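Long-range contact in malonyl CoA-acyl carrier protein transacylase (Bartonella henselae, PDB 3QAT), which probably transfers the malonyl group from malonyl-CoA to acyl carrier protein, supplying malonyl units for fatty acid biosynthesis: residues V35-L47 and F111-R123. Residues are numbered along the deposited sequence; the frame is centred on the assembly and turned at random. Where two conformers were deposited one is given.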
ATOM      1  N   VAL A  35      15.741   6.672 -10.447  1.00  9.52           N
ATOM      2  CA  VAL A  35      14.799   5.632  -9.977  1.00  8.05           C
ATOM      3  C   VAL A  35      13.835   5.237 -11.098  1.00  7.92           C
ATOM      4  O   VAL A  35      13.669   4.036 -11.381  1.00  8.37           O
ATOM      5  CB  VAL A  35      14.028   6.102  -8.716  1.00  7.95           C
ATOM      6  CG1 VAL A  35      12.798   5.200  -8.431  1.00  9.41           C
ATOM      7  CG2 VAL A  35      14.975   6.136  -7.526  1.00  9.13           C
ATOM      8  N   PHE A  36      13.237   6.219 -11.777  1.00  8.96           N
ATOM      9  CA  PHE A  36      12.321   5.897 -12.891  1.00  9.07           C
ATOM     10  C   PHE A  36      13.017   5.213 -14.046  1.00  9.20           C
ATOM     11  O   PHE A  36      12.469   4.289 -14.639  1.00  9.45           O
ATOM     12  CB  PHE A  36      11.535   7.123 -13.371  1.00 10.24           C
ATOM     13  CG  PHE A  36      10.546   7.627 -12.356  1.00  9.30           C
ATOM     14  CD1 PHE A  36       9.237   7.138 -12.331  1.00 10.40           C
ATOM     15  CD2 PHE A  36      10.913   8.579 -11.404  1.00 11.82           C
ATOM     16  CE1 PHE A  36       8.329   7.607 -11.369  1.00 11.77           C
ATOM     17  CE2 PHE A  36      10.000   9.052 -10.456  1.00 12.45           C
ATOM     18  CZ  PHE A  36       8.714   8.560 -10.429  1.00 11.34           C
ATOM     19  N   GLU A  37      14.234   5.662 -14.370  1.00  9.68           N
ATOM     20  CA  GLU A  37      15.002   5.000 -15.407  1.00  9.27           C
ATOM     21  C   GLU A  37      15.256   3.531 -15.087  1.00  8.69           C
ATOM     22  O   GLU A  37      15.140   2.674 -15.969  1.00  8.31           O
ATOM     23  CB  GLU A  37      16.337   5.720 -15.593  1.00 10.22           C
ATOM     24  CG  GLU A  37      16.191   7.101 -16.223  1.00 12.01           C
ATOM     25  CD  GLU A  37      17.496   7.857 -16.201  1.00 16.11           C
ATOM     26  OE1 GLU A  37      18.489   7.295 -15.703  1.00 15.54           O
ATOM     27  OE2 GLU A  37      17.534   8.996 -16.703  1.00 16.92           O
ATOM     28  N   GLU A  38      15.605   3.238 -13.822  1.00  8.56           N
ATOM     29  CA  GLU A  38      15.919   1.873 -13.439  1.00  8.54           C
ATOM     30  C   GLU A  38      14.655   1.010 -13.433  1.00  8.27           C
ATOM     31  O   GLU A  38      14.696  -0.146 -13.865  1.00  8.28           O
ATOM     32  CB  GLU A  38      16.635   1.798 -12.079  1.00  8.42           C
ATOM     33  CG  GLU A  38      16.963   0.349 -11.738  1.00  9.33           C
ATOM     34  CD  GLU A  38      17.901   0.171 -10.555  1.00 11.11           C
ATOM     35  OE1 GLU A  38      18.294   1.174  -9.927  1.00 11.08           O
ATOM     36  OE2 GLU A  38      18.206  -0.996 -10.256  1.00 13.56           O
ATOM     37  N   VAL A  39      13.561   1.566 -12.912  1.00  8.12           N
ATOM     38  CA  VAL A  39      12.298   0.820 -12.972  1.00  7.91           C
ATOM     39  C   VAL A  39      11.888   0.449 -14.413  1.00  8.63           C
ATOM     40  O   VAL A  39      11.519  -0.709 -14.686  1.00  7.83           O
ATOM     41  CB  VAL A  39      11.195   1.548 -12.192  1.00  7.11           C
ATOM     42  CG1 VAL A  39       9.832   0.897 -12.472  1.00  8.49           C
ATOM     43  CG2 VAL A  39      11.541   1.503 -10.700  1.00  7.50           C
ATOM     44  N   ASP A  40      11.973   1.405 -15.340  1.00  7.63           N
ATOM     45  CA  ASP A  40      11.708   1.117 -16.764  1.00  8.74           C
ATOM     46  C   ASP A  40      12.618  -0.019 -17.258  1.00  8.92           C
ATOM     47  O   ASP A  40      12.175  -0.940 -17.943  1.00  9.38           O
ATOM     48  CB  ASP A  40      11.970   2.366 -17.611  1.00  9.47           C
ATOM     49  CG  ASP A  40      10.809   3.354 -17.600  1.00 10.34           C
ATOM     50  OD1 ASP A  40       9.744   3.081 -16.999  1.00  9.00           O
ATOM     51  OD2 ASP A  40      11.001   4.440 -18.191  1.00 12.44           O
ATOM     52  N   ASP A  41      13.912   0.069 -16.936  1.00  8.44           N
ATOM     53  CA  ASP A  41      14.853  -0.977 -17.365  1.00  8.94           C
ATOM     54  C   ASP A  41      14.480  -2.336 -16.792  1.00  9.05           C
ATOM     55  O   ASP A  41      14.460  -3.342 -17.509  1.00 10.10           O
ATOM     56  CB  ASP A  41      16.288  -0.616 -16.954  1.00  9.80           C
ATOM     57  CG  ASP A  41      17.281  -1.664 -17.395  1.00 11.87           C
ATOM     58  OD1 ASP A  41      17.651  -1.658 -18.579  1.00 14.41           O
ATOM     59  OD2 ASP A  41      17.667  -2.493 -16.567  1.00 13.06           O
ATOM     60  N   ALA A  42      14.145  -2.344 -15.505  1.00  9.11           N
ATOM     61  CA  ALA A  42      13.861  -3.575 -14.780  1.00  8.75           C
ATOM     62  C   ALA A  42      12.664  -4.304 -15.384  1.00  9.16           C
ATOM     63  O   ALA A  42      12.613  -5.539 -15.382  1.00  9.90           O
ATOM     64  CB  ALA A  42      13.568  -3.263 -13.299  1.00  8.64           C
ATOM     65  N   LEU A  43      11.703  -3.518 -15.865  1.00  9.15           N
ATOM     66  CA  LEU A  43      10.470  -4.057 -16.472  1.00  8.80           C
ATOM     67  C   LEU A  43      10.514  -4.182 -18.001  1.00 10.48           C
ATOM     68  O   LEU A  43       9.533  -4.653 -18.615  1.00 11.61           O
ATOM     69  CB  LEU A  43       9.273  -3.167 -16.084  1.00  8.93           C
ATOM     70  CG  LEU A  43       9.048  -3.079 -14.573  1.00  8.79           C
ATOM     71  CD1 LEU A  43       7.853  -2.142 -14.254  1.00  8.41           C
ATOM     72  CD2 LEU A  43       8.877  -4.480 -13.940  1.00 10.06           C
ATOM     73  N   SER A  44      11.621  -3.732 -18.601  1.00 10.65           N
ATOM     74  CA  SER A  44      11.799  -3.717 -20.059  1.00 12.86           C
ATOM     75  C   SER A  44      10.663  -2.970 -20.742  1.00 13.33           C
ATOM     76  O   SER A  44      10.125  -3.425 -21.764  1.00 14.05           O
ATOM     77  CB  SER A  44      11.878  -5.148 -20.620  1.00 13.21           C
ATOM     78  OG  SER A  44      12.998  -5.842 -20.085  1.00 17.80           O
ATOM     79  N   GLU A  45      10.293  -1.813 -20.189  1.00 12.83           N
ATOM     80  CA  GLU A  45       9.095  -1.091 -20.631  0.70 13.62           C
ATOM     81  C   GLU A  45       9.231   0.370 -20.261  1.00 13.33           C
ATOM     82  O   GLU A  45       9.741   0.658 -19.182  1.00 13.84           O
ATOM     83  CB  GLU A  45       7.873  -1.632 -19.847  0.70 13.99           C
ATOM     84  CG  GLU A  45       6.529  -1.229 -20.426  0.70 17.10           C
ATOM     85  CD  GLU A  45       5.383  -1.432 -19.446  0.70 17.65           C
ATOM     86  OE1 GLU A  45       5.612  -1.722 -18.249  0.70 15.96           O
ATOM     87  OE2 GLU A  45       4.238  -1.289 -19.893  0.70 22.93           O
ATOM     88  N   LYS A  46       8.722   1.272 -21.104  1.00 13.25           N
ATOM     89  CA  LYS A  46       8.641   2.684 -20.730  1.00 12.80           C
ATOM     90  C   LYS A  46       7.398   2.932 -19.843  1.00 11.27           C
ATOM     91  O   LYS A  46       6.473   3.680 -20.199  1.00 11.03           O
ATOM     92  CB  LYS A  46       8.606   3.590 -21.965  1.00 13.99           C
ATOM     93  CG  LYS A  46       9.935   3.689 -22.703  1.00 17.56           C
ATOM     94  CD  LYS A  46      10.925   4.556 -21.907  1.00 21.86           C
ATOM     95  CE  LYS A  46      12.201   4.869 -22.701  1.00 25.39           C
ATOM     96  NZ  LYS A  46      13.071   5.863 -21.970  1.00 25.62           N
ATOM     97  N   LEU A  47       7.395   2.316 -18.663  1.00 10.04           N
ATOM     98  CA  LEU A  47       6.323   2.538 -17.700  1.00  8.81           C
ATOM     99  C   LEU A  47       6.224   4.013 -17.345  1.00  8.83           C
ATOM    100  O   LEU A  47       5.109   4.535 -17.153  1.00  9.22           O
ATOM    101  CB  LEU A  47       6.584   1.694 -16.438  1.00  7.57           C
ATOM    102  CG  LEU A  47       5.573   1.904 -15.304  1.00  7.93           C
ATOM    103  CD1 LEU A  47       4.113   1.507 -15.697  1.00  8.46           C
ATOM    104  CD2 LEU A  47       6.034   1.174 -14.015  1.00  9.19           C
ATOM    105  N   PHE A 111      14.992  -5.462  -0.353  1.00 10.87           N
ATOM    106  CA  PHE A 111      15.095  -5.811  -1.767  1.00 10.24           C
ATOM    107  C   PHE A 111      15.748  -4.668  -2.544  1.00 10.22           C
ATOM    108  O   PHE A 111      15.613  -3.486  -2.188  1.00 11.14           O
ATOM    109  CB  PHE A 111      13.713  -5.972  -2.417  1.00  9.86           C
ATOM    110  CG  PHE A 111      12.775  -6.911  -1.714  1.00 10.00           C
ATOM    111  CD1 PHE A 111      13.109  -8.257  -1.521  1.00 11.17           C
ATOM    112  CD2 PHE A 111      11.531  -6.439  -1.277  1.00 11.29           C
ATOM    113  CE1 PHE A 111      12.212  -9.137  -0.900  1.00 11.93           C
ATOM    114  CE2 PHE A 111      10.620  -7.301  -0.655  1.00 10.91           C
ATOM    115  CZ  PHE A 111      10.964  -8.659  -0.472  1.00 10.51           C
ATOM    116  N   SER A 112      16.431  -5.016  -3.631  1.00  9.29           N
ATOM    117  CA  SER A 112      16.950  -3.998  -4.549  1.00  9.43           C
ATOM    118  C   SER A 112      15.791  -3.315  -5.270  1.00  8.74           C
ATOM    119  O   SER A 112      14.691  -3.866  -5.361  1.00  9.57           O
ATOM    120  CB  SER A 112      17.888  -4.584  -5.607  1.00  9.68           C
ATOM    121  OG  SER A 112      17.191  -5.410  -6.567  1.00  9.73           O
ATOM    122  N   LEU A 113      16.073  -2.150  -5.833  1.00  8.78           N
ATOM    123  CA  LEU A 113      15.050  -1.455  -6.624  1.00  8.28           C
ATOM    124  C   LEU A 113      14.594  -2.260  -7.849  1.00  8.38           C
ATOM    125  O   LEU A 113      13.396  -2.359  -8.130  1.00  8.39           O
ATOM    126  CB  LEU A 113      15.565  -0.076  -7.048  1.00  8.40           C
ATOM    127  CG  LEU A 113      14.571   0.744  -7.912  1.00  7.34           C
ATOM    128  CD1 LEU A 113      13.258   1.083  -7.174  1.00  8.59           C
ATOM    129  CD2 LEU A 113      15.224   2.027  -8.351  1.00 10.03           C
ATOM    130  N   THR A 114      15.541  -2.850  -8.569  1.00  8.66           N
ATOM    131  CA  THR A 114      15.175  -3.659  -9.720  1.00  8.41           C
ATOM    132  C   THR A 114      14.282  -4.853  -9.320  1.00  8.28           C
ATOM    133  O   THR A 114      13.263  -5.147  -9.978  1.00  8.80           O
ATOM    134  CB  THR A 114      16.456  -4.101 -10.487  1.00  9.01           C
ATOM    135  OG1 THR A 114      16.853  -3.033 -11.368  1.00 10.65           O
ATOM    136  CG2 THR A 114      16.216  -5.378 -11.322  1.00  9.25           C
ATOM    137  N   ASP A 115      14.638  -5.537  -8.224  1.00  8.07           N
ATOM    138  CA  ASP A 115      13.830  -6.662  -7.769  1.00  7.87           C
ATOM    139  C   ASP A 115      12.460  -6.232  -7.281  1.00  7.84           C
ATOM    140  O   ASP A 115      11.484  -6.925  -7.510  1.00  7.71           O
ATOM    141  CB  ASP A 115      14.582  -7.479  -6.703  1.00  8.43           C
ATOM    142  CG  ASP A 115      15.742  -8.271  -7.299  1.00 11.70           C
ATOM    143  OD1 ASP A 115      15.819  -8.444  -8.555  1.00 12.87           O
ATOM    144  OD2 ASP A 115      16.579  -8.760  -6.501  1.00 14.55           O
ATOM    145  N   THR A 116      12.392  -5.088  -6.593  1.00  8.22           N
ATOM    146  CA  THR A 116      11.098  -4.607  -6.101  1.00  7.70           C
ATOM    147  C   THR A 116      10.175  -4.274  -7.267  1.00  7.22           C
ATOM    148  O   THR A 116       8.981  -4.618  -7.245  1.00  7.53           O
ATOM    149  CB  THR A 116      11.289  -3.375  -5.216  1.00  7.36           C
ATOM    150  OG1 THR A 116      12.196  -3.706  -4.143  1.00  7.49           O
ATOM    151  CG2 THR A 116       9.939  -2.975  -4.588  1.00  8.57           C
ATOM    152  N   ALA A 117      10.731  -3.642  -8.305  1.00  7.07           N
ATOM    153  CA  ALA A 117       9.921  -3.371  -9.506  1.00  6.41           C
ATOM    154  C   ALA A 117       9.364  -4.661 -10.111  1.00  6.85           C
ATOM    155  O   ALA A 117       8.175  -4.745 -10.424  1.00  6.52           O
ATOM    156  CB  ALA A 117      10.737  -2.603 -10.546  1.00  7.41           C
ATOM    157  N   ARG A 118      10.215  -5.667 -10.247  1.00  6.78           N
ATOM    158  CA  ARG A 118       9.793  -6.909 -10.850  1.00  6.99           C
ATOM    159  C   ARG A 118       8.802  -7.656  -9.965  1.00  7.48           C
ATOM    160  O   ARG A 118       7.834  -8.223 -10.475  1.00  7.92           O
ATOM    161  CB  ARG A 118      11.020  -7.782 -11.177  1.00  7.64           C
ATOM    162  CG  ARG A 118      11.875  -7.211 -12.317  1.00  8.38           C
ATOM    163  CD  ARG A 118      13.150  -8.003 -12.457  1.00 11.56           C
ATOM    164  NE  ARG A 118      13.923  -7.481 -13.571  1.00 13.10           N
ATOM    165  CZ  ARG A 118      15.184  -7.806 -13.820  1.00 17.36           C
ATOM    166  NH1 ARG A 118      15.845  -8.631 -13.005  1.00 16.10           N
ATOM    167  NH2 ARG A 118      15.786  -7.284 -14.882  1.00 19.07           N
ATOM    168  N   LEU A 119       9.028  -7.639  -8.660  1.00  6.96           N
ATOM    169  CA  LEU A 119       8.090  -8.301  -7.744  1.00  6.90           C
ATOM    170  C   LEU A 119       6.712  -7.664  -7.858  1.00  6.44           C
ATOM    171  O   LEU A 119       5.716  -8.382  -7.848  1.00  7.31           O
ATOM    172  CB  LEU A 119       8.563  -8.232  -6.277  1.00  7.46           C
ATOM    173  CG  LEU A 119       9.733  -9.142  -5.888  1.00  7.32           C
ATOM    174  CD1 LEU A 119      10.283  -8.650  -4.550  1.00  8.78           C
ATOM    175  CD2 LEU A 119       9.275 -10.605  -5.787  1.00  8.79           C
ATOM    176  N   LEU A 120       6.658  -6.326  -7.964  1.00  6.97           N
ATOM    177  CA  LEU A 120       5.360  -5.632  -8.034  1.00  7.07           C
ATOM    178  C   LEU A 120       4.648  -5.822  -9.363  1.00  6.88           C
ATOM    179  O   LEU A 120       3.428  -5.910  -9.410  1.00  7.47           O
ATOM    180  CB  LEU A 120       5.495  -4.144  -7.671  1.00  6.87           C
ATOM    181  CG  LEU A 120       5.798  -3.957  -6.179  1.00  6.71           C
ATOM    182  CD1 LEU A 120       6.107  -2.494  -5.968  1.00  6.91           C
ATOM    183  CD2 LEU A 120       4.601  -4.407  -5.321  1.00  7.85           C
ATOM    184  N   ARG A 121       5.420  -5.958 -10.441  1.00  7.10           N
ATOM    185  CA  ARG A 121       4.837  -6.316 -11.722  1.00  6.55           C
ATOM    186  C   ARG A 121       4.251  -7.753 -11.687  1.00  7.22           C
ATOM    187  O   ARG A 121       3.139  -7.985 -12.144  1.00  8.39           O
ATOM    188  CB  ARG A 121       5.876  -6.105 -12.836  1.00  7.44           C
ATOM    189  CG  ARG A 121       5.510  -6.666 -14.208  1.00  6.70           C
ATOM    190  CD  ARG A 121       4.173  -6.177 -14.761  1.00  9.05           C
ATOM    191  NE  ARG A 121       4.029  -4.709 -14.827  1.00  8.52           N
ATOM    192  CZ  ARG A 121       4.520  -3.939 -15.803  1.00 10.06           C
ATOM    193  NH1 ARG A 121       5.314  -4.432 -16.756  1.00 10.42           N
ATOM    194  NH2 ARG A 121       4.232  -2.637 -15.795  1.00 10.72           N
ATOM    195  N   ILE A 122       4.994  -8.679 -11.079  1.00  7.24           N
ATOM    196  CA  ILE A 122       4.495 -10.062 -10.901  1.00  8.29           C
ATOM    197  C   ILE A 122       3.224 -10.028 -10.047  1.00  8.06           C
ATOM    198  O   ILE A 122       2.227 -10.717 -10.357  1.00  8.85           O
ATOM    199  CB  ILE A 122       5.598 -10.949 -10.263  1.00  9.20           C
ATOM    200  CG1 ILE A 122       6.667 -11.239 -11.322  1.00 10.32           C
ATOM    201  CG2 ILE A 122       4.982 -12.263  -9.713  1.00  9.10           C
ATOM    202  CD1 ILE A 122       7.991 -11.761 -10.700  1.00 11.51           C
ATOM    203  N   ARG A 123       3.239  -9.204  -8.999  1.00  8.11           N
ATOM    204  CA  ARG A 123       2.110  -9.145  -8.083  1.00  8.25           C
ATOM    205  C   ARG A 123       0.860  -8.604  -8.799  1.00  8.49           C
ATOM    206  O   ARG A 123      -0.226  -9.190  -8.715  1.00  9.11           O
ATOM    207  CB  ARG A 123       2.483  -8.243  -6.897  1.00  7.49           C
ATOM    208  CG  ARG A 123       1.539  -8.352  -5.702  1.00  8.66           C
ATOM    209  CD  ARG A 123       2.163  -7.628  -4.499  1.00  7.20           C
ATOM    210  NE  ARG A 123       1.321  -7.656  -3.278  1.00  8.44           N
ATOM    211  CZ  ARG A 123       0.383  -6.740  -2.991  1.00  9.39           C
ATOM    212  NH1 ARG A 123       0.088  -5.745  -3.853  1.00  8.17           N
ATOM    213  NH2 ARG A 123      -0.305  -6.824  -1.847  1.00  9.23           N
TER
HETATM  214  O   HOH W   1      18.470  -2.467  -8.208  1.00 11.01           O
HETATM  215  O   HOH W   2      17.768  -3.447 -13.989  1.00 14.17           O
HETATM  216  O   HOH W   3      15.265  -6.056 -17.270  1.00 15.89           O
HETATM  217  O   HOH W   4       7.446  -6.405 -17.256  1.00 16.31           O
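Glu-38 and Thr-114 meet where helix segments 35-43 and 113-123 cross at -55°, their axes 8.7 Å apart at closest approach, and illustrate how polar groups rim an apolar crossing. Thr-114 OG1 donates to the anti lone pair of Glu-38 OE2 at 2.7 Å and accepts from a water held by Asp-41 OD2; a second water bridges Glu-38 OE2 and Thr-114 N. In the last turn before the Schellman motif, Ala-42 O takes an almost straight bond from Arg-118 NE (3.0 Å, 179°), in the guanidinium plane and with Thr-114 CG2 over one face, while Arg-118 NH2 reaches Asp-41 O through water. Past this motif, where Ser-44 has positive phi, Arg-121 bends at chi2 and chi3 to form a salt bridge with Glu-45 OE1 in one of two Glu-45 conformers: NH2 meets the syn lone pair at 3.0 Å, NH1 comes from above the carboxylate plane at 3.1 Å, and the two planes lie 71° apart. Arg-121 NE binds Ala-63 O, and a water links NH1 to Leu-43 O. Leu-43 CD1 lies over one face of this group, toward its rim. Between these bonds, Ala-42 CB touches Ala-117 CB at 4.0 Å, and Leu-113 CD1 meets Val-39 CG2. Helix 62-82 borders the contact through Met-70 on Leu-113, whereas helices 100-107 and 212-224 pack against other sides of helix 113-129.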